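Local coordinates for protein probable transcriptional regulator (Pseudomonas aeruginosa, PDB 2NNN) that probably acts as a dimeric DNA-binding transcription factor of the MarR family, with a winged helix-turn-helix in each subunit, at residues A25-N30 against R118-P123; N34-T39 against R103-A108; W41-R46 against E74-R79; P54-G59 against M64-I69. One frame throughout, in Å; residues are numbered along the deposited sequence.

In the fold
The four contacts fall one within another, with no crossing. Helix 13-31 runs first, and interaction 1 brings its second half back against the end of helix 100-121, closing the widest loop. Inside it, interaction 2 joins the linker before helix 38-50 to the start of helix 100-121. Interaction 3 lies within that loop and packs helix 38-50 on the end of helix 66-78. Interaction 4, the innermost, folds helix 55-61 onto helix 66-78. Interactions 2 and 3 are neighbours, their centres about 8 Å apart, whereas 1 and 4 lie on opposite sides of the chain's centre: one at the dimerisation end, the other in the helix-turn-helix.

Interaction 1. Residues A25-N30 against R118-P123; sequences AALFAN and RQALAP
Leu27 reaches from helix 13-31 to the C-terminal part of helix 100-121 and divides its two methyls between Gln119 and Ala120. CD1 settles on the backbone of Ala120, 3.6 Å from its CA and equally 3.6 Å from its N, and lies 4.0 Å from the Ala120 CB. CD2 turns to the end of the Gln119 side chain, which runs out extended and lies across the leucine at a slant, so that its amide covers one flank of the branch by van der Waals contact. The CG of Leu27 stands beside its backbone N and opposite the carbonyl carbon (chi1 -60°), which carries the branch out over this small step in the neighbouring helix. With only a methyl at Ala120, the helices come to 7.2 Å between the CA atoms of Leu27 and Ala120. Around this first shell, Arg23 hydrogen-bonds the carbonyl oxygen of Ala120, tying helix 13-31 to the end of helix 100-121 a turn before Leu27. Tyr24 also touches Ala120, and Ile13 of the second subunit packs on the same alanine. Such pairing of the first helix with the long helix after the wing, completed by the partner chain, is typical of the MarR dimerisation domain.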
loop_
_atom_site.group_PDB
_atom_site.type_symbol
_atom_site.label_atom_id
_atom_site.label_comp_id
_atom_site.label_asym_id
_atom_site.label_seq_id
_atom_site.Cartn_x
_atom_site.Cartn_y
_atom_site.Cartn_z
ATOM N N ALA A 25 2.512 -2.300 7.682
ATOM C CA ALA A 25 1.523 -3.368 7.907
ATOM C C ALA A 25 2.018 -4.444 8.896
ATOM O O ALA A 25 1.249 -4.942 9.711
ATOM C CB ALA A 25 1.112 -3.991 6.574
ATOM N N ALA A 26 3.309 -4.779 8.812
ATOM C CA ALA A 26 3.957 -5.749 9.696
ATOM C C ALA A 26 4.089 -5.241 11.147
ATOM O O ALA A 26 3.830 -5.980 12.087
ATOM C CB ALA A 26 5.305 -6.090 9.151
ATOM N N LEU A 27 4.491 -3.983 11.318
ATOM C CA LEU A 27 4.587 -3.342 12.649
ATOM C C LEU A 27 3.213 -3.178 13.294
ATOM O O LEU A 27 3.041 -3.352 14.501
ATOM C CB LEU A 27 5.266 -1.967 12.533
ATOM C CG LEU A 27 6.701 -1.876 11.971
ATOM C CD1 LEU A 27 7.062 -0.414 11.689
ATOM C CD2 LEU A 27 7.699 -2.483 12.916
ATOM N N PHE A 28 2.233 -2.815 12.478
ATOM C CA PHE A 28 0.887 -2.633 12.959
ATOM C C PHE A 28 0.267 -3.947 13.464
ATOM O O PHE A 28 -0.278 -4.004 14.582
ATOM C CB PHE A 28 0.020 -1.977 11.883
ATOM C CG PHE A 28 -1.319 -1.510 12.400
ATOM C CD1 PHE A 28 -2.371 -2.417 12.572
ATOM C CD2 PHE A 28 -1.518 -0.169 12.744
ATOM C CE1 PHE A 28 -3.621 -1.987 13.059
ATOM C CE2 PHE A 28 -2.747 0.264 13.240
ATOM C CZ PHE A 28 -3.799 -0.645 13.392
ATOM N N ALA A 29 0.349 -4.990 12.644
ATOM C CA ALA A 29 -0.136 -6.312 13.031
ATOM C C ALA A 29 0.567 -6.853 14.288
ATOM O O ALA A 29 -0.076 -7.520 15.115
ATOM C CB ALA A 29 -0.006 -7.297 11.858
ATOM N N ASN A 30 1.872 -6.570 14.428
ATOM C CA ASN A 30 2.635 -6.984 15.607
ATOM C C ASN A 30 2.289 -6.158 16.825
ATOM O O ASN A 30 2.342 -6.647 17.940
ATOM C CB ASN A 30 4.152 -6.882 15.385
ATOM C CG ASN A 30 4.663 -7.832 14.313
ATOM O OD1 ASN A 30 3.969 -8.754 13.899
ATOM N ND2 ASN A 30 5.878 -7.593 13.846
ATOM N N ARG A 118 5.570 5.396 16.108
ATOM C CA ARG A 118 6.947 5.771 16.469
ATOM C C ARG A 118 8.009 4.807 15.924
ATOM O O ARG A 118 9.074 5.248 15.516
ATOM C CB ARG A 118 7.145 6.112 17.968
ATOM C CG ARG A 118 7.136 4.973 18.927
ATOM C CD ARG A 118 8.004 5.229 20.206
ATOM N NE ARG A 118 9.420 5.009 19.915
ATOM C CZ ARG A 118 10.040 3.826 19.919
ATOM N NH1 ARG A 118 9.404 2.702 20.239
ATOM N NH2 ARG A 118 11.322 3.773 19.601
ATOM N N GLN A 119 7.696 3.511 15.905
ATOM C CA GLN A 119 8.571 2.471 15.342
ATOM C C GLN A 119 8.713 2.600 13.822
ATOM O O GLN A 119 9.820 2.442 13.280
ATOM C CB GLN A 119 8.016 1.084 15.656
ATOM C CG GLN A 119 8.163 0.646 17.091
ATOM C CD GLN A 119 7.563 -0.740 17.361
ATOM O OE1 GLN A 119 7.333 -1.114 18.523
ATOM N NE2 GLN A 119 7.304 -1.506 16.293
ATOM N N ALA A 120 7.595 2.863 13.137
ATOM C CA ALA A 120 7.609 3.120 11.703
ATOM C C ALA A 120 8.632 4.200 11.348
ATOM O O ALA A 120 9.366 4.075 10.358
ATOM C CB ALA A 120 6.208 3.506 11.191
ATOM N N LEU A 121 8.684 5.245 12.171
ATOM C CA LEU A 121 9.535 6.391 11.891
ATOM C C LEU A 121 10.903 6.304 12.556
ATOM O O LEU A 121 11.774 7.121 12.270
ATOM C CB LEU A 121 8.830 7.697 12.278
ATOM C CG LEU A 121 7.545 8.050 11.511
ATOM C CD1 LEU A 121 6.891 9.241 12.142
ATOM C CD2 LEU A 121 7.828 8.319 10.068
ATOM N N ALA A 122 11.101 5.298 13.406
ATOM C CA ALA A 122 12.315 5.179 14.217
ATOM C C ALA A 122 13.667 5.342 13.485
ATOM O O ALA A 122 14.576 5.939 14.063
ATOM C CB ALA A 122 12.297 3.882 15.040
ATOM N N PRO A 123 13.819 4.795 12.247
ATOM C CA PRO A 123 15.050 4.946 11.439
ATOM C C PRO A 123 15.475 6.394 11.119
ATOM O O PRO A 123 16.487 6.608 10.431
ATOM C CB PRO A 123 14.675 4.258 10.115
ATOM C CG PRO A 123 13.643 3.284 10.475
ATOM C CD PRO A 123 12.833 3.950 11.544
#

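Interaction 2. Residues N34-T39 against R103-A108; sequences NGLTPT and RAELEA
Glu105 meets Asn34 and Leu36 because of a bend in its own chain: CG leaves anti to the backbone N (chi1 -179°), and the next torsion, 93°, swings the carboxylate toward the linker ahead of helix 38-50. Asn34, whose CG is tucked between its backbone N and carbonyl carbon (chi1 56°), offers its CB to the acid. Glu105 OE2 lies 3.4 Å from Asn34 CB and 3.7 Å from Leu36 CD1, so one carboxylate oxygen rests on carbon from two residues. The two side chains of Asn34 and Glu105 slant across each other, with amide and carboxylate nearly parallel, while Leu36 approaches Glu105 from the opposite direction. These are van der Waals contacts; the amide nitrogen, Asn34 ND2, stays 4.0 Å from Glu105 OE2.

Within the linker, Asn34 OD1 accepts a hydrogen bond from Leu36 N at 3.0 Å, which fits an Asx turn, although the position of that oxygen is less certain than the rest. Outside the two segments, Arg79 touches both Leu36 and Glu105, and Leu44 lies against the CG of Glu105. On the far side of the helix, Arg103 and Glu107 form a long salt bridge one turn apart.

Farther along, Thr37 is the N-cap of helix 38-50, its OG1 hydrogen-bonding the backbone N of Gln40. The contact thus sets the linker against the long helix that follows the wing, at the place where the MarR chain passes from its first helix into the winged helix-turn-helix domain.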
loop_
_atom_site.group_PDB
_atom_site.type_symbol
_atom_site.label_atom_id
_atom_site.label_comp_id
_atom_site.label_asym_id
_atom_site.label_seq_id
_atom_site.Cartn_x
_atom_site.Cartn_y
_atom_site.Cartn_z
ATOM N N ASN A 34 -5.168 -5.409 19.393
ATOM C CA ASN A 34 -6.626 -5.622 19.408
ATOM C C ASN A 34 -7.130 -6.413 18.209
ATOM O O ASN A 34 -8.333 -6.549 18.009
ATOM C CB ASN A 34 -7.383 -4.293 19.541
ATOM C CG ASN A 34 -7.024 -3.305 18.447
ATOM O OD1 ASN A 34 -6.728 -3.695 17.313
ATOM N ND2 ASN A 34 -7.042 -2.010 18.781
ATOM N N GLY A 35 -6.204 -6.927 17.408
ATOM C CA GLY A 35 -6.568 -7.717 16.237
ATOM C C GLY A 35 -7.218 -6.960 15.080
ATOM O O GLY A 35 -7.716 -7.589 14.160
ATOM N N LEU A 36 -7.225 -5.625 15.115
ATOM C CA LEU A 36 -7.759 -4.817 14.001
ATOM C C LEU A 36 -6.714 -4.536 12.899
ATOM O O LEU A 36 -5.513 -4.410 13.184
ATOM C CB LEU A 36 -8.356 -3.485 14.514
ATOM C CG LEU A 36 -9.607 -3.495 15.417
ATOM C CD1 LEU A 36 -9.958 -2.103 15.899
ATOM C CD2 LEU A 36 -10.816 -4.118 14.738
ATOM N N THR A 37 -7.177 -4.432 11.648
ATOM C CA THR A 37 -6.329 -3.986 10.537
ATOM C C THR A 37 -6.083 -2.458 10.579
ATOM O O THR A 37 -6.823 -1.727 11.253
ATOM C CB THR A 37 -6.925 -4.376 9.174
ATOM O OG1 THR A 37 -8.168 -3.689 8.977
ATOM C CG2 THR A 37 -7.167 -5.871 9.101
ATOM N N PRO A 38 -5.018 -1.970 9.894
ATOM C CA PRO A 38 -4.827 -0.509 9.788
ATOM C C PRO A 38 -6.084 0.282 9.432
ATOM O O PRO A 38 -6.338 1.316 10.061
ATOM C CB PRO A 38 -3.768 -0.376 8.681
ATOM C CG PRO A 38 -2.917 -1.593 8.856
ATOM C CD PRO A 38 -3.901 -2.705 9.254
ATOM N N THR A 39 -6.847 -0.181 8.433
ATOM C CA THR A 39 -8.000 0.577 7.915
ATOM C C THR A 39 -9.171 0.467 8.867
ATOM O O THR A 39 -9.885 1.449 9.095
ATOM C CB THR A 39 -8.413 0.150 6.485
ATOM O OG1 THR A 39 -8.528 -1.272 6.412
ATOM C CG2 THR A 39 -7.358 0.581 5.478
ATOM N N ARG A 103 -15.829 2.810 21.537
ATOM C CA ARG A 103 -15.125 3.928 22.172
ATOM C C ARG A 103 -14.033 3.437 23.150
ATOM O O ARG A 103 -12.943 4.011 23.233
ATOM C CB ARG A 103 -16.113 4.858 22.885
ATOM C CG ARG A 103 -15.458 5.903 23.800
ATOM C CD ARG A 103 -14.613 6.911 23.006
ATOM N NE ARG A 103 -15.457 7.637 22.052
ATOM C CZ ARG A 103 -15.047 8.607 21.233
ATOM N NH1 ARG A 103 -13.774 9.009 21.222
ATOM N NH2 ARG A 103 -15.938 9.177 20.423
ATOM N N ALA A 104 -14.343 2.378 23.893
ATOM C CA ALA A 104 -13.404 1.812 24.850
ATOM C C ALA A 104 -12.210 1.174 24.112
ATOM O O ALA A 104 -11.068 1.266 24.568
ATOM C CB ALA A 104 -14.112 0.804 25.754
ATOM N N GLU A 105 -12.507 0.563 22.959
ATOM C CA GLU A 105 -11.512 -0.046 22.058
ATOM C C GLU A 105 -10.510 0.989 21.555
ATOM O O GLU A 105 -9.306 0.751 21.555
ATOM C CB GLU A 105 -12.231 -0.635 20.859
ATOM C CG GLU A 105 -11.349 -1.317 19.849
ATOM C CD GLU A 105 -11.226 -2.804 20.099
ATOM O OE1 GLU A 105 -11.669 -3.286 21.161
ATOM O OE2 GLU A 105 -10.681 -3.495 19.223
ATOM N N LEU A 106 -11.037 2.129 21.112
ATOM C CA LEU A 106 -10.233 3.267 20.680
ATOM C C LEU A 106 -9.255 3.697 21.770
ATOM O O LEU A 106 -8.051 3.724 21.537
ATOM C CB LEU A 106 -11.147 4.432 20.254
ATOM C CG LEU A 106 -10.541 5.720 19.679
ATOM C CD1 LEU A 106 -9.568 5.401 18.521
ATOM C CD2 LEU A 106 -11.648 6.711 19.215
ATOM N N GLU A 107 -9.771 4.008 22.964
ATOM C CA GLU A 107 -8.926 4.409 24.106
ATOM C C GLU A 107 -7.891 3.351 24.505
ATOM O O GLU A 107 -6.762 3.684 24.859
ATOM C CB GLU A 107 -9.777 4.795 25.325
ATOM C CG GLU A 107 -10.939 5.758 25.014
ATOM C CD GLU A 107 -10.524 6.995 24.213
ATOM O OE1 GLU A 107 -9.504 7.649 24.562
ATOM O OE2 GLU A 107 -11.236 7.322 23.235
ATOM N N ALA A 108 -8.292 2.083 24.454
ATOM C CA ALA A 108 -7.423 0.959 24.822
ATOM C C ALA A 108 -6.345 0.737 23.761
ATOM O O ALA A 108 -5.312 0.144 24.048
ATOM C CB ALA A 108 -8.240 -0.310 25.032
#

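Interaction 3. Residues W41-R46 against E74-R79; sequences WAALVR and ERLDKR
Between segments 41-46 and 74-79 the nearest CA atoms are those of Leu44 and Leu76, 8.0 Å apart, a gap filled mainly by the side chain of Leu76. That side chain sets out toward helix 38-50, and its first torsion, -122°, lies off the usual staggered positions. CD2 is the methyl that meets the facing helix: it sits 4.2 Å from Ala43 CB and 4.2 Å from the backbone N of Leu44, touching the helix surface where alanine leaves it low. From the neighbouring position Leu44 leans in with its tip, CD1 lying 4.2 Å from Leu76 CG, so that Leu76 is touched over its branch point as well as its end.

The reverse side of helix 38-50 is occupied differently. Trp41 turns away from this contact toward Leu106 and Ala113 of helix 100-121, and Val45 CG2 lies over one face of its indole, 3.3 Å above the plane and displaced toward the rim. Ile82, at the start of the first wing strand, also packs on Leu76.

Charged groups take no part in the contact: Asp77 forms a salt bridge with Arg84, and the buried Arg46 is paired with Glu49 and with Asp10 of the second subunit. The side chains that meet are all aliphatic. Their chemistry implies a modest apolar contact without directional bonds, which relies on shape and the exclusion of water.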
loop_
_atom_site.group_PDB
_atom_site.type_symbol
_atom_site.label_atom_id
_atom_site.label_comp_id
_atom_site.label_asym_id
_atom_site.label_seq_id
_atom_site.Cartn_x
_atom_site.Cartn_y
_atom_site.Cartn_z
ATOM N N TRP A 41 -8.840 0.352 11.991
ATOM C CA TRP A 41 -8.435 1.286 13.058
ATOM C C TRP A 41 -8.674 2.729 12.637
ATOM O O TRP A 41 -9.166 3.536 13.432
ATOM C CB TRP A 41 -6.951 1.073 13.423
ATOM C CG TRP A 41 -6.403 2.073 14.437
ATOM C CD1 TRP A 41 -5.509 3.090 14.195
ATOM C CD2 TRP A 41 -6.695 2.134 15.857
ATOM N NE1 TRP A 41 -5.237 3.773 15.363
ATOM C CE2 TRP A 41 -5.953 3.212 16.393
ATOM C CE3 TRP A 41 -7.514 1.385 16.719
ATOM C CZ2 TRP A 41 -6.023 3.570 17.748
ATOM C CZ3 TRP A 41 -7.572 1.740 18.071
ATOM C CH2 TRP A 41 -6.831 2.820 18.567
ATOM N N ALA A 42 -8.319 3.046 11.390
ATOM C CA ALA A 42 -8.506 4.380 10.806
ATOM C C ALA A 42 -9.972 4.812 10.844
ATOM O O ALA A 42 -10.275 5.939 11.244
ATOM C CB ALA A 42 -7.990 4.415 9.363
ATOM N N ALA A 43 -10.864 3.922 10.408
ATOM C CA ALA A 43 -12.310 4.168 10.474
ATOM C C ALA A 43 -12.777 4.331 11.906
ATOM O O ALA A 43 -13.596 5.180 12.174
ATOM C CB ALA A 43 -13.081 3.057 9.807
ATOM N N LEU A 44 -12.246 3.526 12.823
ATOM C CA LEU A 44 -12.603 3.640 14.251
ATOM C C LEU A 44 -12.167 5.004 14.804
ATOM O O LEU A 44 -12.959 5.715 15.429
ATOM C CB LEU A 44 -11.929 2.528 15.065
ATOM C CG LEU A 44 -12.452 2.294 16.472
ATOM C CD1 LEU A 44 -13.660 1.342 16.437
ATOM C CD2 LEU A 44 -11.351 1.738 17.371
ATOM N N VAL A 45 -10.897 5.345 14.575
ATOM C CA VAL A 45 -10.361 6.643 14.959
ATOM C C VAL A 45 -11.222 7.776 14.385
ATOM O O VAL A 45 -11.666 8.635 15.137
ATOM C CB VAL A 45 -8.861 6.783 14.569
ATOM C CG1 VAL A 45 -8.337 8.184 14.849
ATOM C CG2 VAL A 45 -8.028 5.744 15.324
ATOM N N ARG A 46 -11.486 7.742 13.079
ATOM C CA ARG A 46 -12.251 8.799 12.423
ATOM C C ARG A 46 -13.676 8.970 12.972
ATOM O O ARG A 46 -14.104 10.098 13.212
ATOM C CB ARG A 46 -12.274 8.614 10.902
ATOM C CG ARG A 46 -12.826 9.813 10.131
ATOM C CD ARG A 46 -11.899 11.011 10.231
ATOM N NE ARG A 46 -10.831 10.954 9.234
ATOM C CZ ARG A 46 -9.740 11.717 9.246
ATOM N NH1 ARG A 46 -9.529 12.594 10.218
ATOM N NH2 ARG A 46 -8.841 11.591 8.287
ATOM N N GLU A 74 -18.760 -3.110 8.466
ATOM C CA GLU A 74 -19.414 -4.382 8.778
ATOM C C GLU A 74 -18.569 -5.284 9.681
ATOM O O GLU A 74 -19.094 -5.870 10.624
ATOM C CB GLU A 74 -19.863 -5.106 7.504
ATOM C CG GLU A 74 -21.130 -4.501 6.902
ATOM C CD GLU A 74 -21.412 -4.949 5.467
ATOM O OE1 GLU A 74 -20.700 -5.851 4.959
ATOM O OE2 GLU A 74 -22.358 -4.397 4.842
ATOM N N ARG A 75 -17.266 -5.368 9.413
ATOM C CA ARG A 75 -16.343 -6.106 10.279
ATOM C C ARG A 75 -16.181 -5.455 11.653
ATOM O O ARG A 75 -16.042 -6.142 12.655
ATOM C CB ARG A 75 -14.988 -6.301 9.602
ATOM C CG ARG A 75 -15.040 -7.281 8.427
ATOM C CD ARG A 75 -13.729 -7.330 7.653
ATOM N NE ARG A 75 -13.376 -6.027 7.075
ATOM C CZ ARG A 75 -12.194 -5.738 6.532
ATOM N NH1 ARG A 75 -11.225 -6.651 6.490
ATOM N NH2 ARG A 75 -11.973 -4.529 6.041
ATOM N N LEU A 76 -16.212 -4.127 11.690
ATOM C CA LEU A 76 -16.249 -3.371 12.938
ATOM C C LEU A 76 -17.573 -3.621 13.688
ATOM O O LEU A 76 -17.629 -3.532 14.918
ATOM C CB LEU A 76 -16.081 -1.885 12.621
ATOM C CG LEU A 76 -14.952 -1.022 13.208
ATOM C CD1 LEU A 76 -13.617 -1.737 13.256
ATOM C CD2 LEU A 76 -14.822 0.286 12.432
ATOM N N ASP A 77 -18.631 -3.946 12.939
ATOM C CA ASP A 77 -19.953 -4.215 13.512
ATOM C C ASP A 77 -20.003 -5.587 14.166
ATOM O O ASP A 77 -20.405 -5.717 15.317
ATOM C CB ASP A 77 -21.044 -4.100 12.446
ATOM C CG ASP A 77 -22.449 -4.061 13.044
ATOM O OD1 ASP A 77 -22.576 -3.859 14.275
ATOM O OD2 ASP A 77 -23.429 -4.237 12.283
ATOM N N LYS A 78 -19.593 -6.602 13.410
ATOM C CA LYS A 78 -19.424 -7.970 13.901
ATOM C C LYS A 78 -18.739 -8.010 15.281
ATOM O O LYS A 78 -19.052 -8.866 16.110
ATOM C CB LYS A 78 -18.614 -8.770 12.871
ATOM C CG LYS A 78 -18.529 -10.289 13.095
ATOM C CD LYS A 78 -17.408 -10.910 12.238
ATOM C CE LYS A 78 -17.602 -10.649 10.724
ATOM N NZ LYS A 78 -16.334 -10.784 9.923
ATOM N N ARG A 79 -17.819 -7.079 15.524
ATOM C CA ARG A 79 -17.114 -6.998 16.804
ATOM C C ARG A 79 -17.846 -6.173 17.864
ATOM O O ARG A 79 -17.385 -6.082 18.999
ATOM C CB ARG A 79 -15.698 -6.450 16.599
ATOM C CG ARG A 79 -14.880 -7.263 15.627
ATOM C CD ARG A 79 -13.620 -6.541 15.246
ATOM N NE ARG A 79 -12.667 -6.528 16.356
ATOM C CZ ARG A 79 -11.579 -7.291 16.432
ATOM N NH1 ARG A 79 -11.277 -8.140 15.452
ATOM N NH2 ARG A 79 -10.785 -7.189 17.491
#

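Interaction 4. Residues P54-G59 against M64-I69; sequences PQNQLG and MDAATI
Ile69 is a knob that drops from helix 66-78 into a hole on helix 55-61 formed by Gln55, Asn56, Leu58 and Gly59. Two of its branches rest on the first turn of that helix: Ile69 CG2 lies 3.4 Å from Gln55 O, and Ile69 CG1 is 3.6 Å from the same oxygen. Because CG1 is anti to the backbone N (chi1 -165°), it carries CD1 on to Leu58, where Ile69 CD1 lies 3.9 Å from Leu58 CG. The leucine stands nearly perpendicular to the isoleucine; Gln55, by contrast, runs alongside but antiparallel to it, its aliphatic CG nearby. The floor is Gly59, where the lack of a side chain lets Ile69 CB come within 3.9 Å of Gly59 CA. At the rim Asn56 turns its amide to Ala66, whose methyl CB lies 3.8 Å from Asn56 OD1.

Polar links close the turn beside this knob. The backbone N of Met64, present as selenomethionine, donates to Gly59 O at 2.7 Å, a fairly straight bond in which the donor stands 34° off the carbonyl plane. A water donates to Asn56 O and to Met64 O, bridging two carbonyls that could not bond each other.

This is the helix-turn-helix itself, with helix 66-78 in the place of the recognition helix as in other MarR proteins. Met64 lies against Thr39 of its own chain and Arg18 of the second subunit. Ala43 touches Ile69 and Leu47 packs on Leu58, so helix 38-50 backs the pair, and Val96 of wing strand 93-98 touches its Gln55 end.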
loop_
_atom_site.group_PDB
_atom_site.type_symbol
_atom_site.label_atom_id
_atom_site.label_comp_id
_atom_site.label_asym_id
_atom_site.label_seq_id
_atom_site.Cartn_x
_atom_site.Cartn_y
_atom_site.Cartn_z
ATOM N N PRO A 54 -22.355 9.742 7.851
ATOM C CA PRO A 54 -22.748 8.790 6.804
ATOM C C PRO A 54 -21.585 7.848 6.439
ATOM O O PRO A 54 -20.430 8.285 6.438
ATOM C CB PRO A 54 -23.096 9.692 5.616
ATOM C CG PRO A 54 -23.254 11.074 6.178
ATOM C CD PRO A 54 -22.427 11.146 7.402
ATOM N N GLN A 55 -21.882 6.585 6.130
ATOM C CA GLN A 55 -20.843 5.572 5.839
ATOM C C GLN A 55 -19.906 5.956 4.686
ATOM O O GLN A 55 -18.694 5.792 4.784
ATOM C CB GLN A 55 -21.477 4.209 5.553
ATOM C CG GLN A 55 -20.499 3.036 5.535
ATOM C CD GLN A 55 -21.210 1.700 5.376
ATOM O OE1 GLN A 55 -21.571 1.301 4.271
ATOM N NE2 GLN A 55 -21.422 1.010 6.485
ATOM N N ASN A 56 -20.479 6.475 3.609
ATOM C CA ASN A 56 -19.718 6.870 2.423
ATOM C C ASN A 56 -18.876 8.124 2.663
ATOM O O ASN A 56 -17.781 8.280 2.088
ATOM C CB ASN A 56 -20.664 7.072 1.236
ATOM C CG ASN A 56 -21.183 5.749 0.663
ATOM O OD1 ASN A 56 -20.908 4.648 1.192
ATOM N ND2 ASN A 56 -21.924 5.850 -0.437
ATOM N N GLN A 57 -19.397 9.009 3.514
ATOM C CA GLN A 57 -18.642 10.165 3.967
ATOM C C GLN A 57 -17.487 9.741 4.861
ATOM O O GLN A 57 -16.398 10.300 4.765
ATOM C CB GLN A 57 -19.550 11.140 4.713
ATOM C CG GLN A 57 -18.841 12.409 5.161
ATOM C CD GLN A 57 -19.808 13.542 5.395
ATOM O OE1 GLN A 57 -20.337 14.124 4.443
ATOM N NE2 GLN A 57 -20.046 13.869 6.657
ATOM N N LEU A 58 -17.733 8.770 5.736
ATOM C CA LEU A 58 -16.681 8.195 6.554
ATOM C C LEU A 58 -15.578 7.652 5.622
ATOM O O LEU A 58 -14.393 7.807 5.885
ATOM C CB LEU A 58 -17.237 7.096 7.474
ATOM C CG LEU A 58 -16.211 6.289 8.300
ATOM C CD1 LEU A 58 -15.323 7.170 9.188
ATOM C CD2 LEU A 58 -16.837 5.154 9.123
ATOM N N GLY A 59 -16.014 7.056 4.515
ATOM C CA GLY A 59 -15.134 6.528 3.504
ATOM C C GLY A 59 -14.273 7.607 2.908
ATOM O O GLY A 59 -13.064 7.436 2.799
HETATM N N MSE A 64 -11.264 5.808 1.527
HETATM C CA MSE A 64 -11.864 4.515 1.293
HETATM C C MSE A 64 -13.119 4.562 0.439
HETATM O O MSE A 64 -14.010 5.399 0.621
HETATM C CB MSE A 64 -12.152 3.781 2.610
HETATM C CG MSE A 64 -10.953 3.004 3.127
HETATM SE SE MSE A 64 -11.297 1.984 4.741
HETATM C CE MSE A 64 -10.798 3.229 6.151
ATOM N N ASP A 65 -13.144 3.624 -0.496
ATOM C CA ASP A 65 -14.269 3.303 -1.354
ATOM C C ASP A 65 -15.521 3.008 -0.582
ATOM O O ASP A 65 -15.442 2.556 0.556
ATOM C CB ASP A 65 -13.932 2.002 -2.073
ATOM C CG ASP A 65 -13.940 2.162 -3.506
ATOM O OD1 ASP A 65 -14.376 3.246 -3.921
ATOM O OD2 ASP A 65 -13.500 1.241 -4.217
ATOM N N ALA A 66 -16.665 3.205 -1.236
ATOM C CA ALA A 66 -17.964 2.784 -0.722
ATOM C C ALA A 66 -17.978 1.294 -0.391
ATOM O O ALA A 66 -18.400 0.898 0.696
ATOM C CB ALA A 66 -19.071 3.122 -1.735
ATOM N N ALA A 67 -17.515 0.480 -1.335
ATOM C CA ALA A 67 -17.350 -0.963 -1.128
ATOM C C ALA A 67 -16.322 -1.296 -0.028
ATOM O O ALA A 67 -16.549 -2.199 0.776
ATOM C CB ALA A 67 -16.974 -1.651 -2.438
ATOM N N THR A 68 -15.206 -0.567 0.006
ATOM C CA THR A 68 -14.180 -0.764 1.027
ATOM C C THR A 68 -14.663 -0.363 2.415
ATOM O O THR A 68 -14.538 -1.144 3.346
ATOM C CB THR A 68 -12.872 -0.012 0.687
ATOM O OG1 THR A 68 -12.492 -0.316 -0.655
ATOM C CG2 THR A 68 -11.731 -0.426 1.619
ATOM N N ILE A 69 -15.214 0.845 2.556
ATOM C CA ILE A 69 -15.716 1.286 3.850
ATOM C C ILE A 69 -16.899 0.455 4.302
ATOM O O ILE A 69 -17.055 0.210 5.494
ATOM C CB ILE A 69 -16.034 2.804 3.915
ATOM C CG1 ILE A 69 -16.197 3.250 5.374
ATOM C CG2 ILE A 69 -17.269 3.161 3.092
ATOM C CD1 ILE A 69 -14.909 3.239 6.182
HETATM O O HOH W 1 -16.756 6.292 0.212
#